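Local coordinates for Lys-gingipain W83 (Porphyromonas gingivalis, PDB 4ITC), which cleaves proteins after lysine as a secreted cysteine protease, and in this piece contributes a calcium-binding adhesin domain, a kind that is hemolytic when isolated in vitro, at residues A[83-86]-A[87-90]. Numbering follows the deposited sequence. Where two conformers were deposited one is given.
Sequences AQDA and NYAS. With GAI (guanidine), chain E.
The ring of Y88 is met at its edges: D85 CG lies in the ring plane on the CD1 side, while on the other side guanidine brings N3 to 3.5 Å from CD2, near the same plane. D85 and Y88 run side by side, the carboxylate turned 82° from the ring, with OD2 coming obliquely to within 3.5 Å of CD1. With CG of D85 anti to the backbone N (chi1 -178°) and beside the carbonyl carbon, the carboxylate leans over the residues that follow, and OD1 accepts N87 N at 2.9 Å on its anti side. This is the bond that defines an Asx turn, here laid over a type I beta turn from D85 to Y88, which Y88 N closes on D85 O at 2.9 Å. Two waters complete the bend, one joining D85 N to Y88 O and the other A86 O to A89 N. At its base the methyl groups of A83 and A89 touch, CB to CB at 3.6 Å. F160 borders both D85 and Y88, while D158 O is hydrogen-bonded to the guanidine. The turn lies in the loop from strand 75-83 of one antiparallel sheet of the beta sandwich to strand 92-98 of the other.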
loop_
_atom_site.group_PDB
_atom_site.type_symbol
_atom_site.label_atom_id
_atom_site.label_comp_id
_atom_site.label_asym_id
_atom_site.label_seq_id
_atom_site.Cartn_x
_atom_site.Cartn_y
_atom_site.Cartn_z
ATOM N N ALA A 83 -4.337 3.636 -8.339
ATOM C CA ALA A 83 -3.533 4.769 -8.757
ATOM C C ALA A 83 -4.359 6.014 -8.490
ATOM O O ALA A 83 -5.488 6.142 -8.955
ATOM C CB ALA A 83 -3.236 4.697 -10.241
ATOM N N GLN A 84 -3.773 6.991 -7.816
ATOM C CA GLN A 84 -4.490 8.233 -7.562
ATOM C C GLN A 84 -4.868 8.974 -8.841
ATOM O O GLN A 84 -5.935 9.576 -8.899
ATOM C CB GLN A 84 -3.612 9.135 -6.646
ATOM C CG GLN A 84 -4.146 10.552 -6.407
ATOM C CD GLN A 84 -5.478 10.571 -5.679
ATOM O OE1 GLN A 84 -5.888 9.620 -5.002
ATOM N NE2 GLN A 84 -6.190 11.706 -5.840
ATOM N N ASP A 85 -3.968 8.980 -9.834
ATOM C CA ASP A 85 -4.207 9.727 -11.084
ATOM C C ASP A 85 -4.189 8.737 -12.232
ATOM O O ASP A 85 -3.161 8.090 -12.486
ATOM C CB ASP A 85 -3.151 10.820 -11.223
ATOM C CG ASP A 85 -3.337 11.684 -12.440
ATOM O OD1 ASP A 85 -3.910 11.202 -13.449
ATOM O OD2 ASP A 85 -2.925 12.872 -12.396
ATOM N N ALA A 86 -5.360 8.543 -12.864
ATOM C CA ALA A 86 -5.510 7.582 -13.960
ATOM C C ALA A 86 -4.617 7.805 -15.157
ATOM O O ALA A 86 -4.364 6.859 -15.917
ATOM C CB ALA A 86 -6.978 7.531 -14.396
ATOM N N ASN A 87 -4.134 9.035 -15.344
ATOM C CA ASN A 87 -3.197 9.346 -16.437
ATOM C C ASN A 87 -1.729 9.038 -16.077
ATOM O O ASN A 87 -0.833 9.108 -16.930
ATOM C CB ASN A 87 -3.321 10.830 -16.827
ATOM C CG ASN A 87 -4.711 11.213 -17.291
ATOM O OD1 ASN A 87 -5.339 12.135 -16.747
ATOM N ND2 ASN A 87 -5.187 10.529 -18.251
ATOM N N TYR A 88 -1.480 8.679 -14.814
ATOM C CA TYR A 88 -0.156 8.371 -14.296
ATOM C C TYR A 88 -0.263 7.174 -13.377
ATOM O O TYR A 88 0.013 7.272 -12.185
ATOM C CB TYR A 88 0.441 9.551 -13.556
ATOM C CG TYR A 88 0.655 10.790 -14.395
ATOM C CD1 TYR A 88 -0.361 11.716 -14.557
ATOM C CD2 TYR A 88 1.868 11.016 -15.048
ATOM C CE1 TYR A 88 -0.174 12.836 -15.325
ATOM C CE2 TYR A 88 2.048 12.140 -15.829
ATOM C CZ TYR A 88 1.030 13.058 -15.926
ATOM O OH TYR A 88 1.210 14.205 -16.677
ATOM N N ALA A 89 -0.685 6.029 -13.932
ATOM C CA ALA A 89 -1.207 4.956 -13.094
ATOM C C ALA A 89 -0.226 3.827 -12.797
ATOM O O ALA A 89 -0.529 2.933 -11.989
ATOM C CB ALA A 89 -2.442 4.368 -13.744
ATOM N N SER A 90 0.907 3.805 -13.483
ATOM C CA SER A 90 1.812 2.662 -13.414
ATOM C C SER A 90 2.711 2.695 -12.201
ATOM O O SER A 90 3.915 2.999 -12.308
ATOM C CB SER A 90 2.660 2.587 -14.684
ATOM O OG SER A 90 1.795 2.451 -15.786
HETATM C C GAI E . 4.914 10.439 -17.294
HETATM N N1 GAI E . 4.250 10.621 -18.361
HETATM N N2 GAI E . 5.904 11.238 -16.954
HETATM N N3 GAI E . 4.563 9.391 -16.590
HETATM O O HOH W 1 -1.230 7.760 -9.683
HETATM O O HOH W 2 -1.635 5.852 -16.759
#